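PDB 1LF6: glucoamylase from Thermoanaerobacterium thermosaccharolyticum, which hydrolyses terminal alpha-1,4-linked glucose units one after another from the non-reducing ends of starch-like chains, releasing beta-D-glucose, and probably also cleaves isomaltose. Local coordinates for residues E28-A33 with D156-N161; T42-V47 with D278-Y283; K172-E177 with T260-L265; L496-Y501 with I552-K557. All blocks are in the same frame, centred on the assembly; numbering follows the deposited sequence.

Interaction 1. Residues E28-A33 with D156-N161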
loop_
_atom_site.group_PDB
_atom_site.type_symbol
_atom_site.label_atom_id
_atom_site.label_comp_id
_atom_site.label_asym_id
_atom_site.label_seq_id
_atom_site.Cartn_x
_atom_site.Cartn_y
_atom_site.Cartn_z
ATOM N N GLU A 28 -14.514 -21.176 -13.191
ATOM C CA GLU A 28 -13.244 -21.511 -12.566
ATOM C C GLU A 28 -12.821 -20.427 -11.572
ATOM O O GLU A 28 -13.324 -19.304 -11.620
ATOM C CB GLU A 28 -12.183 -21.684 -13.648
ATOM C CG GLU A 28 -10.928 -22.383 -13.188
ATOM C CD GLU A 28 -10.004 -22.692 -14.343
ATOM O OE1 GLU A 28 -10.471 -23.303 -15.330
ATOM O OE2 GLU A 28 -8.813 -22.323 -14.267
ATOM N N GLU A 29 -11.899 -20.768 -10.677
ATOM C CA GLU A 29 -11.408 -19.888 -9.639
ATOM C C GLU A 29 -10.446 -18.887 -10.301
ATOM O O GLU A 29 -9.974 -19.084 -11.407
ATOM C CB GLU A 29 -10.666 -20.673 -8.564
ATOM C CG GLU A 29 -11.566 -21.519 -7.671
ATOM C CD GLU A 29 -10.790 -22.289 -6.618
ATOM O OE1 GLU A 29 -11.421 -22.986 -5.797
ATOM O OE2 GLU A 29 -9.543 -22.180 -6.619
ATOM N N ASP A 30 -10.403 -17.807 -9.612
ATOM C CA ASP A 30 -9.756 -16.572 -10.123
ATOM C C ASP A 30 -8.702 -16.179 -9.101
ATOM O O ASP A 30 -8.529 -16.835 -8.040
ATOM C CB ASP A 30 -10.841 -15.554 -10.356
ATOM C CG ASP A 30 -10.591 -14.403 -11.258
ATOM O OD1 ASP A 30 -9.634 -14.278 -12.035
ATOM O OD2 ASP A 30 -11.505 -13.509 -11.286
ATOM N N THR A 31 -8.109 -15.049 -9.302
ATOM C CA THR A 31 -6.957 -14.526 -8.608
ATOM C C THR A 31 -7.048 -13.023 -8.565
ATOM O O THR A 31 -7.705 -12.441 -9.463
ATOM C CB THR A 31 -5.680 -15.015 -9.336
ATOM O OG1 THR A 31 -4.534 -14.972 -8.518
ATOM C CG2 THR A 31 -5.474 -14.447 -10.703
ATOM N N TRP A 32 -6.294 -12.364 -7.730
ATOM C CA TRP A 32 -6.324 -10.883 -7.775
ATOM C C TRP A 32 -5.371 -10.404 -8.843
ATOM O O TRP A 32 -4.602 -11.151 -9.436
ATOM C CB TRP A 32 -6.005 -10.333 -6.394
ATOM C CG TRP A 32 -7.080 -10.632 -5.372
ATOM C CD1 TRP A 32 -6.997 -11.668 -4.470
ATOM C CD2 TRP A 32 -8.358 -10.039 -5.220
ATOM N NE1 TRP A 32 -8.145 -11.704 -3.722
ATOM C CE2 TRP A 32 -8.996 -10.714 -4.152
ATOM C CE3 TRP A 32 -9.012 -8.971 -5.843
ATOM C CZ2 TRP A 32 -10.271 -10.370 -3.723
ATOM C CZ3 TRP A 32 -10.271 -8.627 -5.404
ATOM C CH2 TRP A 32 -10.886 -9.327 -4.357
ATOM N N ALA A 33 -5.373 -9.094 -9.046
ATOM C CA ALA A 33 -4.488 -8.453 -10.014
ATOM C C ALA A 33 -3.069 -8.241 -9.486
ATOM O O ALA A 33 -2.816 -8.313 -8.285
ATOM C CB ALA A 33 -5.083 -7.108 -10.448
ATOM N N ASP A 156 -14.877 -7.607 -14.025
ATOM C CA ASP A 156 -14.810 -8.770 -13.144
ATOM C C ASP A 156 -15.068 -8.406 -11.686
ATOM O O ASP A 156 -14.170 -7.955 -10.977
ATOM C CB ASP A 156 -13.447 -9.449 -13.258
ATOM C CG ASP A 156 -13.375 -10.736 -12.466
ATOM O OD1 ASP A 156 -12.313 -11.382 -12.488
ATOM O OD2 ASP A 156 -14.382 -11.110 -11.823
ATOM N N PRO A 157 -16.304 -8.604 -11.216
ATOM C CA PRO A 157 -16.600 -8.270 -9.826
ATOM C C PRO A 157 -16.157 -9.337 -8.828
ATOM O O PRO A 157 -16.353 -10.535 -9.051
ATOM C CB PRO A 157 -18.111 -8.087 -9.838
ATOM C CG PRO A 157 -18.547 -9.116 -10.826
ATOM C CD PRO A 157 -17.536 -8.962 -11.945
ATOM N N HIS A 158 -15.542 -8.883 -7.739
ATOM C CA HIS A 158 -15.104 -9.755 -6.651
ATOM C C HIS A 158 -15.624 -9.082 -5.394
ATOM O O HIS A 158 -14.849 -8.677 -4.527
ATOM C CB HIS A 158 -13.580 -9.839 -6.578
ATOM C CG HIS A 158 -12.978 -10.781 -7.571
ATOM N ND1 HIS A 158 -11.729 -11.335 -7.402
ATOM C CD2 HIS A 158 -13.446 -11.255 -8.750
ATOM C CE1 HIS A 158 -11.451 -12.111 -8.435
ATOM N NE2 HIS A 158 -12.477 -12.079 -9.268
ATOM N N ILE A 159 -16.942 -8.959 -5.311
ATOM C CA ILE A 159 -17.580 -8.289 -4.191
ATOM C C ILE A 159 -17.205 -8.847 -2.828
ATOM O O ILE A 159 -17.174 -10.063 -2.612
ATOM C CB ILE A 159 -19.110 -8.292 -4.373
ATOM C CG1 ILE A 159 -19.444 -7.697 -5.743
ATOM C CG2 ILE A 159 -19.782 -7.471 -3.269
ATOM C CD1 ILE A 159 -20.884 -7.861 -6.149
ATOM N N LYS A 160 -16.913 -7.929 -1.913
ATOM C CA LYS A 160 -16.512 -8.264 -0.555
ATOM C C LYS A 160 -15.324 -9.219 -0.480
ATOM O O LYS A 160 -15.373 -10.246 0.193
ATOM C CB LYS A 160 -17.694 -8.823 0.237
ATOM C CG LYS A 160 -18.634 -7.748 0.754
ATOM C CD LYS A 160 -19.444 -8.261 1.936
ATOM C CE LYS A 160 -20.094 -7.121 2.693
ATOM N NZ LYS A 160 -20.742 -7.597 3.948
ATOM N N ASN A 161 -14.259 -8.858 -1.189
ATOM C CA ASN A 161 -13.009 -9.620 -1.200
ATOM C C ASN A 161 -13.029 -11.069 -1.672
ATOM O O ASN A 161 -12.225 -11.874 -1.206
ATOM C CB ASN A 161 -12.369 -9.570 0.190
ATOM C CG ASN A 161 -12.125 -8.152 0.660
ATOM O OD1 ASN A 161 -12.741 -7.692 1.620
ATOM N ND2 ASN A 161 -11.232 -7.450 -0.019
HETATM O O HOH W 1 -13.878 -14.202 -11.892
#

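Interaction 2. Residues T42-V47 with D278-Y283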
loop_
_atom_site.group_PDB
_atom_site.type_symbol
_atom_site.label_atom_id
_atom_site.label_comp_id
_atom_site.label_asym_id
_atom_site.label_seq_id
_atom_site.Cartn_x
_atom_site.Cartn_y
_atom_site.Cartn_z
ATOM N N THR A 42 -8.593 8.195 -4.940
ATOM C CA THR A 42 -9.859 8.299 -4.240
ATOM C C THR A 42 -10.117 9.793 -4.102
ATOM O O THR A 42 -9.182 10.595 -4.178
ATOM C CB THR A 42 -9.781 7.651 -2.837
ATOM O OG1 THR A 42 -11.089 7.590 -2.259
ATOM C CG2 THR A 42 -8.862 8.452 -1.927
ATOM N N ALA A 43 -11.374 10.176 -3.925
ATOM C CA ALA A 43 -11.690 11.587 -3.770
ATOM C C ALA A 43 -11.104 12.026 -2.438
ATOM O O ALA A 43 -11.074 11.250 -1.480
ATOM C CB ALA A 43 -13.203 11.801 -3.779
ATOM N N ASN A 44 -10.630 13.264 -2.384
ATOM C CA ASN A 44 -10.043 13.797 -1.161
ATOM C C ASN A 44 -11.118 14.330 -0.204
ATOM O O ASN A 44 -11.133 15.507 0.161
ATOM C CB ASN A 44 -9.013 14.883 -1.515
ATOM C CG ASN A 44 -8.455 15.594 -0.294
ATOM O OD1 ASN A 44 -8.254 14.996 0.760
ATOM N ND2 ASN A 44 -8.187 16.884 -0.441
ATOM N N ASN A 45 -12.034 13.445 0.172
ATOM C CA ASN A 45 -13.105 13.767 1.112
ATOM C C ASN A 45 -13.634 12.459 1.688
ATOM O O ASN A 45 -13.328 11.385 1.170
ATOM C CB ASN A 45 -14.241 14.567 0.440
ATOM C CG ASN A 45 -14.967 13.790 -0.654
ATOM O OD1 ASN A 45 -14.865 14.120 -1.832
ATOM N ND2 ASN A 45 -15.717 12.768 -0.264
ATOM N N TYR A 46 -14.424 12.546 2.752
ATOM C CA TYR A 46 -14.958 11.350 3.395
ATOM C C TYR A 46 -16.301 10.869 2.858
ATOM O O TYR A 46 -16.749 9.768 3.184
ATOM C CB TYR A 46 -15.047 11.573 4.909
ATOM C CG TYR A 46 -13.691 11.768 5.557
ATOM C CD1 TYR A 46 -13.247 13.035 5.938
ATOM C CD2 TYR A 46 -12.834 10.685 5.748
ATOM C CE1 TYR A 46 -11.976 13.216 6.493
ATOM C CE2 TYR A 46 -11.568 10.853 6.298
ATOM C CZ TYR A 46 -11.143 12.114 6.668
ATOM O OH TYR A 46 -9.888 12.268 7.215
ATOM N N VAL A 47 -16.931 11.683 2.018
ATOM C CA VAL A 47 -18.222 11.338 1.438
ATOM C C VAL A 47 -18.101 10.227 0.394
ATOM O O VAL A 47 -18.782 9.204 0.487
ATOM C CB VAL A 47 -18.879 12.571 0.772
ATOM C CG1 VAL A 47 -20.274 12.212 0.275
ATOM C CG2 VAL A 47 -18.941 13.730 1.763
ATOM N N ASP A 278 -9.324 19.772 -8.233
ATOM C CA ASP A 278 -9.275 20.913 -7.317
ATOM C C ASP A 278 -9.198 20.483 -5.856
ATOM O O ASP A 278 -8.456 21.069 -5.069
ATOM C CB ASP A 278 -10.501 21.822 -7.495
ATOM C CG ASP A 278 -10.544 22.494 -8.853
ATOM O OD1 ASP A 278 -9.470 22.860 -9.376
ATOM O OD2 ASP A 278 -11.659 22.674 -9.391
ATOM N N GLU A 279 -9.974 19.467 -5.495
ATOM C CA GLU A 279 -9.982 18.982 -4.121
ATOM C C GLU A 279 -8.600 18.493 -3.707
ATOM O O GLU A 279 -8.132 18.780 -2.600
ATOM C CB GLU A 279 -11.004 17.854 -3.959
ATOM C CG GLU A 279 -11.917 18.034 -2.759
ATOM C CD GLU A 279 -12.954 16.931 -2.621
ATOM O OE1 GLU A 279 -13.827 17.045 -1.732
ATOM O OE2 GLU A 279 -12.902 15.950 -3.394
ATOM N N TRP A 280 -7.951 17.753 -4.601
ATOM C CA TRP A 280 -6.618 17.229 -4.341
ATOM C C TRP A 280 -5.564 18.331 -4.355
ATOM O O TRP A 280 -4.615 18.300 -3.572
ATOM C CB TRP A 280 -6.263 16.159 -5.378
ATOM C CG TRP A 280 -6.673 14.785 -4.963
ATOM C CD1 TRP A 280 -7.538 13.951 -5.613
ATOM C CD2 TRP A 280 -6.258 14.091 -3.781
ATOM N NE1 TRP A 280 -7.691 12.781 -4.906
ATOM C CE2 TRP A 280 -6.914 12.841 -3.776
ATOM C CE3 TRP A 280 -5.394 14.407 -2.722
ATOM C CZ2 TRP A 280 -6.734 11.904 -2.754
ATOM C CZ3 TRP A 280 -5.214 13.479 -1.705
ATOM C CH2 TRP A 280 -5.882 12.240 -1.729
ATOM N N THR A 281 -5.730 19.295 -5.254
ATOM C CA THR A 281 -4.794 20.404 -5.370
ATOM C C THR A 281 -4.853 21.239 -4.098
ATOM O O THR A 281 -3.827 21.673 -3.575
ATOM C CB THR A 281 -5.136 21.286 -6.587
ATOM O OG1 THR A 281 -5.157 20.473 -7.765
ATOM C CG2 THR A 281 -4.095 22.378 -6.771
ATOM N N LYS A 282 -6.066 21.445 -3.599
ATOM C CA LYS A 282 -6.283 22.207 -2.377
ATOM C C LYS A 282 -5.476 21.599 -1.232
ATOM O O LYS A 282 -4.856 22.309 -0.434
ATOM C CB LYS A 282 -7.769 22.186 -2.018
ATOM C CG LYS A 282 -8.101 22.871 -0.710
ATOM C CD LYS A 282 -9.565 22.685 -0.364
ATOM C CE LYS A 282 -9.920 23.411 0.918
ATOM N NZ LYS A 282 -11.373 23.276 1.222
ATOM N N TYR A 283 -5.495 20.274 -1.150
ATOM C CA TYR A 283 -4.756 19.584 -0.105
ATOM C C TYR A 283 -3.254 19.753 -0.271
ATOM O O TYR A 283 -2.558 20.048 0.695
ATOM C CB TYR A 283 -5.094 18.093 -0.086
ATOM C CG TYR A 283 -4.188 17.316 0.840
ATOM C CD1 TYR A 283 -3.230 16.432 0.337
ATOM C CD2 TYR A 283 -4.260 17.494 2.221
ATOM C CE1 TYR A 283 -2.363 15.743 1.196
ATOM C CE2 TYR A 283 -3.402 16.815 3.085
ATOM C CZ TYR A 283 -2.458 15.941 2.568
ATOM O OH TYR A 283 -1.626 15.257 3.422
HETATM O O HOH W 2 -10.614 14.727 -4.687
#

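Interaction 3. Residues K172-E177 with T260-L265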
loop_
_atom_site.group_PDB
_atom_site.type_symbol
_atom_site.label_atom_id
_atom_site.label_comp_id
_atom_site.label_asym_id
_atom_site.label_seq_id
_atom_site.Cartn_x
_atom_site.Cartn_y
_atom_site.Cartn_z
ATOM N N LYS A 172 -32.624 -2.114 -15.950
ATOM C CA LYS A 172 -32.772 -0.917 -16.752
ATOM C C LYS A 172 -33.283 0.166 -15.815
ATOM O O LYS A 172 -34.366 0.048 -15.235
ATOM C CB LYS A 172 -33.758 -1.163 -17.894
ATOM C CG LYS A 172 -33.629 -0.180 -19.046
ATOM C CD LYS A 172 -34.547 -0.559 -20.198
ATOM C CE LYS A 172 -34.354 0.362 -21.393
ATOM N NZ LYS A 172 -35.279 0.033 -22.517
ATOM N N ALA A 173 -32.478 1.205 -15.639
ATOM C CA ALA A 173 -32.842 2.314 -14.772
ATOM C C ALA A 173 -33.046 3.539 -15.647
ATOM O O ALA A 173 -32.103 4.034 -16.265
ATOM C CB ALA A 173 -31.737 2.566 -13.749
ATOM N N ASN A 174 -34.285 4.020 -15.707
ATOM C CA ASN A 174 -34.613 5.185 -16.522
ATOM C C ASN A 174 -34.057 5.013 -17.934
ATOM O O ASN A 174 -33.322 5.864 -18.434
ATOM C CB ASN A 174 -34.045 6.452 -15.877
ATOM C CG ASN A 174 -34.776 6.834 -14.602
ATOM O OD1 ASN A 174 -35.222 5.969 -13.845
ATOM N ND2 ASN A 174 -34.890 8.133 -14.351
ATOM N N ASN A 175 -34.409 3.895 -18.560
ATOM C CA ASN A 175 -33.971 3.590 -19.917
ATOM C C ASN A 175 -32.459 3.465 -20.049
ATOM O O ASN A 175 -31.902 3.670 -21.128
ATOM C CB ASN A 175 -34.485 4.658 -20.884
ATOM C CG ASN A 175 -35.993 4.778 -20.864
ATOM O OD1 ASN A 175 -36.709 3.794 -21.071
ATOM N ND2 ASN A 175 -36.488 5.986 -20.614
ATOM N N ASN A 176 -31.798 3.129 -18.948
ATOM C CA ASN A 176 -30.350 2.964 -18.951
ATOM C C ASN A 176 -30.010 1.520 -18.591
ATOM O O ASN A 176 -30.324 1.055 -17.493
ATOM C CB ASN A 176 -29.710 3.923 -17.943
ATOM C CG ASN A 176 -28.900 5.019 -18.612
ATOM O OD1 ASN A 176 -27.807 4.774 -19.131
ATOM N ND2 ASN A 176 -29.436 6.238 -18.610
ATOM N N GLU A 177 -29.385 0.809 -19.523
ATOM C CA GLU A 177 -29.010 -0.578 -19.284
ATOM C C GLU A 177 -27.756 -0.658 -18.431
ATOM O O GLU A 177 -26.681 -0.239 -18.854
ATOM C CB GLU A 177 -28.775 -1.310 -20.605
ATOM C CG GLU A 177 -30.047 -1.725 -21.321
ATOM C CD GLU A 177 -29.771 -2.580 -22.541
ATOM O OE1 GLU A 177 -30.724 -3.210 -23.039
ATOM O OE2 GLU A 177 -28.607 -2.623 -23.002
ATOM N N THR A 260 -27.176 6.190 -8.072
ATOM C CA THR A 260 -25.870 6.832 -7.985
ATOM C C THR A 260 -25.222 6.925 -9.365
ATOM O O THR A 260 -24.626 7.945 -9.712
ATOM C CB THR A 260 -24.936 6.053 -7.034
ATOM O OG1 THR A 260 -25.540 5.972 -5.739
ATOM C CG2 THR A 260 -23.584 6.749 -6.916
ATOM N N ALA A 261 -25.343 5.863 -10.153
ATOM C CA ALA A 261 -24.775 5.848 -11.493
ATOM C C ALA A 261 -25.461 6.905 -12.353
ATOM O O ALA A 261 -24.815 7.598 -13.141
ATOM C CB ALA A 261 -24.947 4.471 -12.121
ATOM N N LEU A 262 -26.775 7.029 -12.194
ATOM C CA LEU A 262 -27.539 8.010 -12.958
ATOM C C LEU A 262 -27.138 9.434 -12.581
ATOM O O LEU A 262 -27.063 10.312 -13.437
ATOM C CB LEU A 262 -29.041 7.813 -12.726
ATOM C CG LEU A 262 -29.669 6.547 -13.317
ATOM C CD1 LEU A 262 -31.133 6.464 -12.909
ATOM C CD2 LEU A 262 -29.539 6.568 -14.836
ATOM N N GLU A 263 -26.879 9.669 -11.300
ATOM C CA GLU A 263 -26.483 11.000 -10.869
ATOM C C GLU A 263 -25.115 11.362 -11.442
ATOM O O GLU A 263 -24.910 12.472 -11.937
ATOM C CB GLU A 263 -26.462 11.072 -9.344
ATOM C CG GLU A 263 -27.848 11.049 -8.720
ATOM C CD GLU A 263 -27.806 10.994 -7.211
ATOM O OE1 GLU A 263 -28.870 11.164 -6.577
ATOM O OE2 GLU A 263 -26.709 10.776 -6.652
ATOM N N THR A 264 -24.179 10.419 -11.386
ATOM C CA THR A 264 -22.846 10.669 -11.913
ATOM C C THR A 264 -22.910 10.937 -13.416
ATOM O O THR A 264 -22.315 11.895 -13.908
ATOM C CB THR A 264 -21.900 9.475 -11.632
ATOM O OG1 THR A 264 -21.688 9.357 -10.217
ATOM C CG2 THR A 264 -20.563 9.676 -12.330
ATOM N N LEU A 265 -23.642 10.095 -14.140
ATOM C CA LEU A 265 -23.786 10.254 -15.585
ATOM C C LEU A 265 -24.450 11.584 -15.944
ATOM O O LEU A 265 -24.121 12.200 -16.957
ATOM C CB LEU A 265 -24.609 9.096 -16.160
ATOM C CG LEU A 265 -23.920 7.729 -16.249
ATOM C CD1 LEU A 265 -24.950 6.654 -16.568
ATOM C CD2 LEU A 265 -22.832 7.777 -17.315
#

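Interaction 4. Residues L496-Y501 with I552-K557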
loop_
_atom_site.group_PDB
_atom_site.type_symbol
_atom_site.label_atom_id
_atom_site.label_comp_id
_atom_site.label_asym_id
_atom_site.label_seq_id
_atom_site.Cartn_x
_atom_site.Cartn_y
_atom_site.Cartn_z
ATOM N N LEU A 496 31.539 -12.873 10.449
ATOM C CA LEU A 496 31.631 -11.876 9.389
ATOM C C LEU A 496 32.682 -10.807 9.645
ATOM O O LEU A 496 32.909 -10.405 10.785
ATOM C CB LEU A 496 30.270 -11.211 9.170
ATOM C CG LEU A 496 29.110 -12.117 8.751
ATOM C CD1 LEU A 496 27.822 -11.314 8.693
ATOM C CD2 LEU A 496 29.413 -12.742 7.394
ATOM N N GLY A 497 33.317 -10.354 8.564
ATOM C CA GLY A 497 34.338 -9.323 8.647
ATOM C C GLY A 497 35.281 -9.452 9.826
ATOM O O GLY A 497 35.821 -10.528 10.094
ATOM N N ASN A 498 35.472 -8.343 10.538
ATOM C CA ASN A 498 36.355 -8.316 11.697
ATOM C C ASN A 498 35.703 -8.933 12.940
ATOM O O ASN A 498 36.251 -8.850 14.040
ATOM C CB ASN A 498 36.789 -6.876 11.989
ATOM C CG ASN A 498 35.697 -6.057 12.655
ATOM O OD1 ASN A 498 34.539 -6.477 12.731
ATOM N ND2 ASN A 498 36.064 -4.872 13.136
ATOM N N GLY A 499 34.527 -9.536 12.760
ATOM C CA GLY A 499 33.829 -10.182 13.865
ATOM C C GLY A 499 33.147 -9.281 14.886
ATOM O O GLY A 499 32.589 -9.766 15.866
ATOM N N GLN A 500 33.173 -7.975 14.648
ATOM C CA GLN A 500 32.574 -7.008 15.559
ATOM C C GLN A 500 31.426 -6.262 14.885
ATOM O O GLN A 500 31.645 -5.527 13.917
ATOM C CB GLN A 500 33.633 -6.005 16.003
ATOM C CG GLN A 500 34.780 -6.626 16.789
ATOM C CD GLN A 500 36.067 -5.838 16.652
ATOM O OE1 GLN A 500 36.889 -6.117 15.776
ATOM N NE2 GLN A 500 36.243 -4.835 17.503
ATOM N N TYR A 501 30.212 -6.445 15.401
ATOM C CA TYR A 501 29.028 -5.799 14.830
ATOM C C TYR A 501 27.737 -6.151 15.561
ATOM O O TYR A 501 27.662 -7.164 16.258
ATOM C CB TYR A 501 28.870 -6.211 13.362
ATOM C CG TYR A 501 28.957 -7.712 13.116
ATOM C CD1 TYR A 501 30.182 -8.325 12.848
ATOM C CD2 TYR A 501 27.811 -8.516 13.138
ATOM C CE1 TYR A 501 30.266 -9.698 12.599
ATOM C CE2 TYR A 501 27.886 -9.890 12.893
ATOM C CZ TYR A 501 29.120 -10.472 12.618
ATOM O OH TYR A 501 29.203 -11.815 12.321
ATOM N N ILE A 552 28.610 1.314 15.492
ATOM C CA ILE A 552 27.740 1.551 14.343
ATOM C C ILE A 552 28.565 1.428 13.061
ATOM O O ILE A 552 28.153 0.768 12.109
ATOM C CB ILE A 552 27.117 2.970 14.389
ATOM C CG1 ILE A 552 26.132 3.069 15.563
ATOM C CG2 ILE A 552 26.440 3.298 13.055
ATOM C CD1 ILE A 552 24.950 2.122 15.463
ATOM N N LEU A 553 29.732 2.068 13.038
ATOM C CA LEU A 553 30.601 2.019 11.862
ATOM C C LEU A 553 31.036 0.590 11.544
ATOM O O LEU A 553 31.062 0.192 10.383
ATOM C CB LEU A 553 31.832 2.913 12.075
ATOM C CG LEU A 553 31.628 4.434 11.962
ATOM C CD1 LEU A 553 31.054 4.778 10.596
ATOM C CD2 LEU A 553 30.687 4.917 13.039
ATOM N N ASN A 554 31.365 -0.181 12.580
ATOM C CA ASN A 554 31.790 -1.563 12.398
ATOM C C ASN A 554 30.675 -2.391 11.763
ATOM O O ASN A 554 30.917 -3.223 10.888
ATOM C CB ASN A 554 32.165 -2.194 13.746
ATOM C CG ASN A 554 33.513 -1.722 14.270
ATOM O OD1 ASN A 554 33.850 -1.951 15.433
ATOM N ND2 ASN A 554 34.292 -1.075 13.414
ATOM N N THR A 555 29.452 -2.163 12.224
ATOM C CA THR A 555 28.301 -2.894 11.719
ATOM C C THR A 555 28.073 -2.531 10.255
ATOM O O THR A 555 27.804 -3.393 9.423
ATOM C CB THR A 555 27.040 -2.564 12.552
ATOM O OG1 THR A 555 27.312 -2.809 13.939
ATOM C CG2 THR A 555 25.869 -3.426 12.116
ATOM N N LEU A 556 28.203 -1.243 9.956
ATOM C CA LEU A 556 28.029 -0.732 8.605
ATOM C C LEU A 556 28.932 -1.487 7.620
ATOM O O LEU A 556 28.511 -1.832 6.513
ATOM C CB LEU A 556 28.365 0.762 8.592
ATOM C CG LEU A 556 27.318 1.796 8.170
ATOM C CD1 LEU A 556 25.954 1.452 8.720
ATOM C CD2 LEU A 556 27.763 3.172 8.662
ATOM N N LYS A 557 30.174 -1.742 8.031
ATOM C CA LYS A 557 31.130 -2.452 7.182
ATOM C C LYS A 557 30.643 -3.851 6.841
ATOM O O LYS A 557 30.738 -4.285 5.695
ATOM C CB LYS A 557 32.494 -2.565 7.868
ATOM C CG LYS A 557 33.145 -1.242 8.218
ATOM C CD LYS A 557 34.580 -1.460 8.688
ATOM C CE LYS A 557 35.169 -0.196 9.283
ATOM N NZ LYS A 557 34.473 0.192 10.546
HETATM O O HOH W 3 32.999 -4.775 11.224
#

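Interaction 1. Residues E28-A33 with D156-N161
The backbones of W32 and H158 keep apart, their CA atoms 8.9 Å from each other where an irregular loop passes the end of strand 150-157, and side chains fill the interval. The imidazole of H158 turns one edge to the indole face of W32, an edge-to-face pair with ring centroids 4.8 Å apart and planes at 70°; H158 CB lies 3.5 Å from W32 CH2. H158 NE2 donates to D30 OD2 (2.7 Å), which lies in the imidazole plane, while NE2 approaches from above the plane of the carboxylate. D30 and D156 come tip to tip and nearly coplanar; D30 OD2 lies 2.6 Å from D156 OD1. An alanine in place of H158 would probably leave D30 OD2 without this donor and open a gap where the imidazole meets the W32 face. T31 OG1 bonds to G326 O, so loop 28-33 lies over the end of strand 150-157, an inner strand of the seven-stranded antiparallel sheet in the N-terminal beta-sandwich domain, next to the loop carrying the probable substrate-binding W325.

Interaction 2. Residues T42-V47 with D278-Y283
N44 lays its CB over the six-membered ring of W280, 3.6 Å from the ring centroid and only 11° off the normal, a CH-pi contact on the centre of the face. Its CG stands anti to the backbone N, and the amide beyond is tilted just 18° from the indole plane. From there N44 ND2 donates to E279 O at 2.9 Å; the oxygen lies in the amide plane, whereas the donor stands above the plane of the carbonyl. The same ND2 packs 3.3 Å from Y283 CB. The indole is also held at its edge, where W280 NE1 gives its hydrogen to T42 O (2.7 Å), bent at the proton (134°) and nearly in the ring plane. An inverse gamma turn centred on N44, following edge strand 39-42 of the seven-stranded antiparallel sheet, is seated in this way on helix 269-284. Helix 296-306 adds M303 and K306 against W280. On the flank of the turn, E279 extends its side chain beyond CG toward the loop, and water 2 joins the two segments: it accepts from N44 N and donates to E279 OE2, 2.9 Å away. The side chains of N45 and E279 cross there at about a right angle, N45 CB lying 3.3 Å from E279 OE1.

Interaction 3. Residues K172-E177 with T260-L265
A tight beta hairpin, the turn between antiparallel strands 166-173 and 176-183 of the N-terminal domain, packs here against helix 254-266 at the surface of the beta sandwich. L262 carries the contact, pointing from the helix into the hairpin with its two methyls divided between different partners. CD1 meets A173 CB at 4.0 Å and lies equally far from N174 CG, at the start of the turn. CD2 faces the other arm, 3.8 Å from N176 ND2, and also approaches the backbone at A173 O (3.9 Å). The side chains of L262 and N176 run alongside each other with opposite sense, and the contact is purely van der Waals. Within the hairpin, A173 N bonds to N176 O (2.8 Å), and the return bond from N176 N to A173 O is weak. I12 and M178 also touch L262, adding apolar surface to the same packing. An alanine in place of L262 would probably open a gap between helix and hairpin, leaving A173 CB without its methyl neighbour. One turn along the helix, L265 CD1 makes a looser approach to N176 OD1, at 4.3 Å.

Interaction 4. Residues L496-Y501 with I552-K557
This is a partly buried packing contact with a water between the segments, in the catalytic domain, the (alpha/alpha) barrel of glycosyl hydrolase family 15, where a type II' beta turn from L496 to G499 and the residues after it lie against helix 550-562. The two backbones come closest at Y501 and T555, with CA atoms 4.3 Å apart. T555 OG1 rests 3.6 Å from Y501 CA, but its polar partners are K551 O, one helical turn back, and Y502 N just beyond the loop. Y501 CB packs on the helix backbone at T555 CA (3.7 Å); the ring runs on past 552-557, touching V558, and its OH bonds to K529 O. Q500 presents its carbonyl to the side of N554, with Q500 O 3.4 Å from N554 CB. The turn is fixed from within: G499 N bonds to L496 O, and N498 forms an Asx turn in which OD1 accepts from Q500 N at 2.8 Å, the donor standing above the plane of the side-chain carbonyl. Water 3 lies 2.7 Å from N498 OD1 and 2.6 Å from N554 O, placed to bridge them, though it has more acceptors in reach than protons.

In the fold
Interactions 1, 2 and 3 belong to the N-terminal beta-sandwich domain, and interaction 4 to the catalytic barrel on the opposite side of the chain's centre, its own centre about 66 Å from that of interaction 3. Interaction 1 is the buried one and joins carboxylates, imidazole and indole near the domain interface. Interactions 3 and 2 use the consecutive helices 254-266 and 269-284, respectively, and interaction 3 is nested along the chain within the loop that interaction 2 closes; yet interaction 3 relies on leucine methyls at the surface, interaction 2 on directed hydrogen bonds and an aromatic face. Interactions 2 and 4 are both partly buried loop-to-helix contacts with a water between the segments.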